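PDB 3PBP: nucleoporin NUP82 from Saccharomyces cerevisiae, which serves as a structural component of the nuclear pore complex, its N-terminal domain interacting with the nucleoporin NUP116. Local coordinates for residues Asn86-Tyr97 and Phe109-Asp117. The protein carries 1 engineered substitution. Sequence-based numbering, arbitrary orientation.
Sequences NEIFVMEVPWGY and FQIFHYSID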
ATOM      1  N   ASN A  86       1.517   4.701  19.352  1.00 58.40           N
ATOM      2  CA  ASN A  86       0.531   5.630  19.841  1.00 58.62           C
ATOM      3  C   ASN A  86       0.611   7.054  19.338  1.00 58.54           C
ATOM      4  O   ASN A  86      -0.415   7.697  19.142  1.00 57.72           O
ATOM      5  CB  ASN A  86       0.573   5.604  21.375  1.00 60.92           C
ATOM      6  CG  ASN A  86      -0.409   6.582  22.007  1.00 62.73           C
ATOM      7  OD1 ASN A  86      -0.140   7.790  22.090  1.00 64.68           O
ATOM      8  ND2 ASN A  86      -1.560   6.069  22.443  1.00 60.61           N
ATOM      9  N   GLU A  87       1.819   7.560  19.133  1.00 59.21           N
ATOM     10  CA  GLU A  87       1.948   8.934  18.679  1.00 60.00           C
ATOM     11  C   GLU A  87       2.992   9.158  17.586  1.00 58.49           C
ATOM     12  O   GLU A  87       3.847   8.305  17.335  1.00 56.22           O
ATOM     13  CB  GLU A  87       2.232   9.831  19.886  1.00 62.67           C
ATOM     14  CG  GLU A  87       3.524   9.506  20.623  1.00 66.20           C
ATOM     15  CD  GLU A  87       3.630  10.248  21.953  1.00 70.02           C
ATOM     16  OE1 GLU A  87       3.057  11.363  22.055  1.00 70.79           O
ATOM     17  OE2 GLU A  87       4.292   9.723  22.887  1.00 71.48           O
ATOM     18  N   ILE A  88       2.900  10.323  16.948  1.00 57.48           N
ATOM     19  CA  ILE A  88       3.798  10.718  15.867  1.00 56.71           C
ATOM     20  C   ILE A  88       4.343  12.138  16.082  1.00 56.83           C
ATOM     21  O   ILE A  88       3.587  13.065  16.402  1.00 56.22           O
ATOM     22  CB  ILE A  88       3.048  10.722  14.496  1.00 55.85           C
ATOM     23  CG1 ILE A  88       2.481   9.334  14.188  1.00 54.29           C
ATOM     24  CG2 ILE A  88       3.989  11.178  13.380  1.00 55.33           C
ATOM     25  CD1 ILE A  88       1.566   9.295  12.958  1.00 51.91           C
ATOM     26  N   PHE A  89       5.651  12.303  15.903  1.00 55.58           N
ATOM     27  CA  PHE A  89       6.272  13.620  16.019  1.00 56.91           C
ATOM     28  C   PHE A  89       6.981  13.937  14.709  1.00 57.87           C
ATOM     29  O   PHE A  89       7.549  13.047  14.079  1.00 58.86           O
ATOM     30  CB  PHE A  89       7.341  13.668  17.112  1.00 56.77           C
ATOM     31  CG  PHE A  89       6.809  13.551  18.500  1.00 59.21           C
ATOM     32  CD1 PHE A  89       6.546  12.294  19.062  1.00 60.05           C
ATOM     33  CD2 PHE A  89       6.604  14.690  19.272  1.00 58.75           C
ATOM     34  CE1 PHE A  89       6.089  12.173  20.375  1.00 58.63           C
ATOM     35  CE2 PHE A  89       6.149  14.579  20.581  1.00 59.55           C
ATOM     36  CZ  PHE A  89       5.892  13.316  21.135  1.00 59.11           C
ATOM     37  N   VAL A  90       6.957  15.198  14.297  1.00 57.23           N
ATOM     38  CA  VAL A  90       7.667  15.588  13.096  1.00 57.49           C
ATOM     39  C   VAL A  90       8.524  16.805  13.436  1.00 59.41           C
ATOM     40  O   VAL A  90       8.012  17.860  13.829  1.00 59.42           O
ATOM     41  CB  VAL A  90       6.716  15.905  11.942  1.00 56.90           C
ATOM     42  CG1 VAL A  90       7.501  16.448  10.756  1.00 56.26           C
ATOM     43  CG2 VAL A  90       5.983  14.644  11.533  1.00 55.59           C
HETATM   44  N   MSE A  91       9.839  16.635  13.304  1.00 60.78           N
HETATM   45  CA  MSE A  91      10.789  17.691  13.601  1.00 61.33           C
HETATM   46  C   MSE A  91      11.578  18.138  12.390  1.00 59.74           C
HETATM   47  O   MSE A  91      11.901  17.343  11.510  1.00 59.57           O
HETATM   48  CB  MSE A  91      11.747  17.229  14.679  1.00 65.53           C
HETATM   49  CG  MSE A  91      11.094  17.118  16.020  1.00 73.48           C
HETATM   50 SE   MSE A  91      12.249  16.334  17.353  1.00 91.13          SE
HETATM   51  CE  MSE A  91      10.902  15.560  18.515  1.00 81.42           C
ATOM     52  N   GLU A  92      11.901  19.424  12.374  1.00 57.71           N
ATOM     53  CA  GLU A  92      12.648  20.022  11.287  1.00 56.67           C
ATOM     54  C   GLU A  92      14.127  20.076  11.638  1.00 55.78           C
ATOM     55  O   GLU A  92      14.496  20.663  12.649  1.00 55.86           O
ATOM     56  CB  GLU A  92      12.114  21.433  11.045  1.00 57.78           C
ATOM     57  CG  GLU A  92      12.686  22.144   9.841  1.00 62.41           C
ATOM     58  CD  GLU A  92      12.000  23.474   9.576  1.00 65.08           C
ATOM     59  OE1 GLU A  92      12.210  24.429  10.355  1.00 66.30           O
ATOM     60  OE2 GLU A  92      11.239  23.564   8.587  1.00 67.05           O
ATOM     61  N   VAL A  93      14.975  19.444  10.829  1.00 55.47           N
ATOM     62  CA  VAL A  93      16.420  19.492  11.076  1.00 54.28           C
ATOM     63  C   VAL A  93      16.810  20.952  10.821  1.00 55.70           C
ATOM     64  O   VAL A  93      16.587  21.481   9.731  1.00 56.39           O
ATOM     65  CB  VAL A  93      17.189  18.578  10.116  1.00 51.31           C
ATOM     66  CG1 VAL A  93      18.665  18.756  10.318  1.00 50.61           C
ATOM     67  CG2 VAL A  93      16.803  17.143  10.362  1.00 51.36           C
ATOM     68  N   PRO A  94      17.395  21.625  11.825  1.00 55.46           N
ATOM     69  CA  PRO A  94      17.805  23.031  11.734  1.00 55.41           C
ATOM     70  C   PRO A  94      18.937  23.376  10.774  1.00 54.75           C
ATOM     71  O   PRO A  94      19.857  24.101  11.141  1.00 56.21           O
ATOM     72  CB  PRO A  94      18.165  23.381  13.178  1.00 55.13           C
ATOM     73  CG  PRO A  94      17.494  22.303  13.995  1.00 55.46           C
ATOM     74  CD  PRO A  94      17.707  21.094  13.153  1.00 54.65           C
ATOM     75  N   TRP A  95      18.878  22.872   9.550  1.00 53.30           N
ATOM     76  CA  TRP A  95      19.927  23.179   8.584  1.00 53.81           C
ATOM     77  C   TRP A  95      19.971  24.688   8.427  1.00 56.69           C
ATOM     78  O   TRP A  95      18.934  25.320   8.210  1.00 56.13           O
ATOM     79  CB  TRP A  95      19.624  22.569   7.210  1.00 48.70           C
ATOM     80  CG  TRP A  95      19.564  21.084   7.175  1.00 45.34           C
ATOM     81  CD1 TRP A  95      18.453  20.310   6.969  1.00 43.04           C
ATOM     82  CD2 TRP A  95      20.664  20.181   7.317  1.00 42.80           C
ATOM     83  NE1 TRP A  95      18.796  18.980   6.972  1.00 42.29           N
ATOM     84  CE2 TRP A  95      20.146  18.871   7.187  1.00 42.71           C
ATOM     85  CE3 TRP A  95      22.030  20.349   7.550  1.00 39.60           C
ATOM     86  CZ2 TRP A  95      20.953  17.739   7.271  1.00 41.85           C
ATOM     87  CZ3 TRP A  95      22.830  19.230   7.632  1.00 41.05           C
ATOM     88  CH2 TRP A  95      22.289  17.937   7.497  1.00 42.88           C
ATOM     89  N   GLY A  96      21.158  25.275   8.533  1.00 60.11           N
ATOM     90  CA  GLY A  96      21.248  26.713   8.360  1.00 64.14           C
ATOM     91  C   GLY A  96      21.360  27.477   9.657  1.00 67.56           C
ATOM     92  O   GLY A  96      21.903  28.582   9.680  1.00 67.61           O
ATOM     93  N   TYR A  97      20.821  26.909  10.731  1.00 70.57           N
ATOM     94  CA  TYR A  97      20.923  27.533  12.039  1.00 73.35           C
ATOM     95  C   TYR A  97      22.223  27.015  12.620  1.00 77.35           C
ATOM     96  O   TYR A  97      22.689  25.936  12.238  1.00 78.08           O
ATOM     97  CB  TYR A  97      19.766  27.115  12.926  1.00 71.80           C
ATOM     98  CG  TYR A  97      18.429  27.511  12.376  1.00 70.42           C
ATOM     99  CD1 TYR A  97      17.834  26.789  11.346  1.00 69.76           C
ATOM    100  CD2 TYR A  97      17.770  28.635  12.861  1.00 70.33           C
ATOM    101  CE1 TYR A  97      16.613  27.179  10.810  1.00 69.08           C
ATOM    102  CE2 TYR A  97      16.551  29.035  12.332  1.00 70.24           C
ATOM    103  CZ  TYR A  97      15.981  28.303  11.307  1.00 69.78           C
ATOM    104  OH  TYR A  97      14.781  28.697  10.771  1.00 70.71           O
ATOM    105  N   PHE A 109      11.043  24.213  15.757  1.00 68.94           N
ATOM    106  CA  PHE A 109      11.407  22.994  15.059  1.00 66.83           C
ATOM    107  C   PHE A 109      10.486  21.818  15.332  1.00 65.67           C
ATOM    108  O   PHE A 109      10.666  20.741  14.767  1.00 66.46           O
ATOM    109  CB  PHE A 109      12.851  22.637  15.382  1.00 67.06           C
ATOM    110  CG  PHE A 109      13.833  23.682  14.933  1.00 68.18           C
ATOM    111  CD1 PHE A 109      13.810  24.152  13.621  1.00 67.59           C
ATOM    112  CD2 PHE A 109      14.759  24.219  15.821  1.00 68.57           C
ATOM    113  CE1 PHE A 109      14.685  25.132  13.203  1.00 66.89           C
ATOM    114  CE2 PHE A 109      15.641  25.204  15.410  1.00 68.48           C
ATOM    115  CZ  PHE A 109      15.601  25.660  14.093  1.00 68.13           C
ATOM    116  N   GLN A 110       9.501  22.022  16.197  1.00 63.19           N
ATOM    117  CA  GLN A 110       8.537  20.978  16.486  1.00 60.64           C
ATOM    118  C   GLN A 110       7.416  21.357  15.546  1.00 60.05           C
ATOM    119  O   GLN A 110       6.651  22.286  15.800  1.00 60.61           O
ATOM    120  CB  GLN A 110       8.080  21.032  17.947  1.00 59.65           C
ATOM    121  CG  GLN A 110       9.172  20.738  18.958  1.00 59.91           C
ATOM    122  CD  GLN A 110       9.891  19.406  18.707  1.00 61.51           C
ATOM    123  OE1 GLN A 110       9.266  18.333  18.668  1.00 60.79           O
ATOM    124  NE2 GLN A 110      11.216  19.473  18.544  1.00 59.15           N
ATOM    125  N   ILE A 111       7.322  20.629  14.446  1.00 59.17           N
ATOM    126  CA  ILE A 111       6.344  20.938  13.428  1.00 58.29           C
ATOM    127  C   ILE A 111       4.967  20.287  13.490  1.00 58.78           C
ATOM    128  O   ILE A 111       3.966  20.913  13.093  1.00 59.46           O
ATOM    129  CB  ILE A 111       6.973  20.678  12.061  1.00 58.11           C
ATOM    130  CG1 ILE A 111       8.196  21.582  11.921  1.00 57.84           C
ATOM    131  CG2 ILE A 111       5.973  20.919  10.951  1.00 56.11           C
ATOM    132  CD1 ILE A 111       8.918  21.427  10.609  1.00 63.04           C
ATOM    133  N   PHE A 112       4.887  19.055  13.988  1.00 57.18           N
ATOM    134  CA  PHE A 112       3.594  18.369  14.031  1.00 55.42           C
ATOM    135  C   PHE A 112       3.555  17.262  15.068  1.00 55.93           C
ATOM    136  O   PHE A 112       4.573  16.604  15.330  1.00 55.54           O
ATOM    137  CB  PHE A 112       3.305  17.782  12.645  1.00 53.90           C
ATOM    138  CG  PHE A 112       2.101  16.878  12.590  1.00 51.92           C
ATOM    139  CD1 PHE A 112       0.836  17.394  12.320  1.00 50.19           C
ATOM    140  CD2 PHE A 112       2.244  15.502  12.765  1.00 50.08           C
ATOM    141  CE1 PHE A 112      -0.266  16.565  12.219  1.00 46.54           C
ATOM    142  CE2 PHE A 112       1.148  14.663  12.668  1.00 48.97           C
ATOM    143  CZ  PHE A 112      -0.117  15.200  12.393  1.00 47.92           C
ATOM    144  N   HIS A 113       2.377  17.057  15.653  1.00 54.95           N
ATOM    145  CA  HIS A 113       2.216  16.000  16.637  1.00 55.64           C
ATOM    146  C   HIS A 113       0.854  15.350  16.495  1.00 56.72           C
ATOM    147  O   HIS A 113      -0.121  16.000  16.110  1.00 57.35           O
ATOM    148  CB  HIS A 113       2.360  16.526  18.058  1.00 54.59           C
ATOM    149  CG  HIS A 113       2.136  15.475  19.100  1.00 55.82           C
ATOM    150  ND1 HIS A 113       3.132  14.616  19.517  1.00 55.96           N
ATOM    151  CD2 HIS A 113       1.015  15.107  19.767  1.00 55.42           C
ATOM    152  CE1 HIS A 113       2.633  13.763  20.396  1.00 56.53           C
ATOM    153  NE2 HIS A 113       1.351  14.039  20.564  1.00 56.24           N
ATOM    154  N   TYR A 114       0.787  14.061  16.808  1.00 57.60           N
ATOM    155  CA  TYR A 114      -0.471  13.330  16.712  1.00 58.01           C
ATOM    156  C   TYR A 114      -0.458  12.105  17.620  1.00 60.62           C
ATOM    157  O   TYR A 114       0.560  11.398  17.718  1.00 60.12           O
ATOM    158  CB  TYR A 114      -0.715  12.874  15.277  1.00 55.68           C
ATOM    159  CG  TYR A 114      -1.889  11.939  15.138  1.00 53.33           C
ATOM    160  CD1 TYR A 114      -3.191  12.426  15.064  1.00 51.33           C
ATOM    161  CD2 TYR A 114      -1.699  10.557  15.136  1.00 52.91           C
ATOM    162  CE1 TYR A 114      -4.276  11.560  14.995  1.00 50.48           C
ATOM    163  CE2 TYR A 114      -2.778   9.679  15.074  1.00 51.71           C
ATOM    164  CZ  TYR A 114      -4.062  10.184  15.004  1.00 51.35           C
ATOM    165  OH  TYR A 114      -5.119   9.301  14.961  1.00 50.74           O
ATOM    166  N   SER A 115      -1.592  11.875  18.286  1.00 61.80           N
ATOM    167  CA  SER A 115      -1.779  10.727  19.171  1.00 61.82           C
ATOM    168  C   SER A 115      -3.116  10.119  18.796  1.00 61.94           C
ATOM    169  O   SER A 115      -4.048  10.830  18.423  1.00 60.83           O
ATOM    170  CB  SER A 115      -1.796  11.155  20.644  1.00 63.65           C
ATOM    171  OG  SER A 115      -1.916  10.032  21.513  1.00 63.41           O
ATOM    172  N   ILE A 116      -3.212   8.800  18.876  1.00 64.18           N
ATOM    173  CA  ILE A 116      -4.457   8.149  18.516  1.00 68.07           C
ATOM    174  C   ILE A 116      -5.532   8.489  19.544  1.00 71.52           C
ATOM    175  O   ILE A 116      -6.734   8.415  19.258  1.00 71.95           O
ATOM    176  CB  ILE A 116      -4.274   6.621  18.407  1.00 65.98           C
ATOM    177  CG1 ILE A 116      -3.734   6.062  19.714  1.00 65.13           C
ATOM    178  CG2 ILE A 116      -3.309   6.301  17.285  1.00 66.80           C
ATOM    179  CD1 ILE A 116      -3.501   4.575  19.671  1.00 64.08           C
ATOM    180  N   ASP A 117      -5.087   8.886  20.733  1.00 75.10           N
ATOM    181  CA  ASP A 117      -6.000   9.256  21.810  1.00 78.22           C
ATOM    182  C   ASP A 117      -6.714  10.564  21.471  1.00 80.75           C
ATOM    183  O   ASP A 117      -7.634  10.977  22.172  1.00 82.08           O
ATOM    184  CB  ASP A 117      -5.228   9.417  23.120  1.00 77.61           C
ATOM    185  CG  ASP A 117      -4.339   8.224  23.423  1.00 78.15           C
ATOM    186  OD1 ASP A 117      -4.855   7.085  23.447  1.00 79.66           O
ATOM    187  OD2 ASP A 117      -3.127   8.426  23.638  1.00 76.38           O
TER
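The ring of Phe-109 fills a hollow made by Pro-94, Tyr-97 and Glu-92. Pro-94 CG sits over the centre of one ring face, 3.7 Å from the centroid in a CH-pi contact, while the far edge of Phe-109 points CZ into the face of Tyr-97, a T-shaped pair with planes at 85°. The type II turn from Pro-94 to Tyr-97 bends the chain round this ring; an alanine in place of Phe-109 would probably leave a gap under Pro-94 and the Tyr-97 ring free to shift. Beyond it, strands 87-92 and 110-115 pair antiparallel, interrupted by a classic beta bulge that sets Ile-111 and Phe-112 opposite Val-90, whose O accepts Ile-111 N at 2.9 Å and, weakly, Phe-112 N. The selenomethionine side chain of Met-91 lies alongside that of Gln-110, its CE 3.2 Å from Gln-110 OE1. Farther along that face, chi1 of 177° lays the His-113 ring beside Phe-89, ND1 above its face toward the rim, a T-shaped pair. At the far end Asn-86 ND2 donates to Asp-117 OD2 (3.1 Å). Strand 110-115 edges a four-stranded antiparallel sheet, consistent with a beta-propeller blade, with strand 79-83 flanking 87-92; Ile-88 and Phe-112 pack against strand 141-146 of the next sheet.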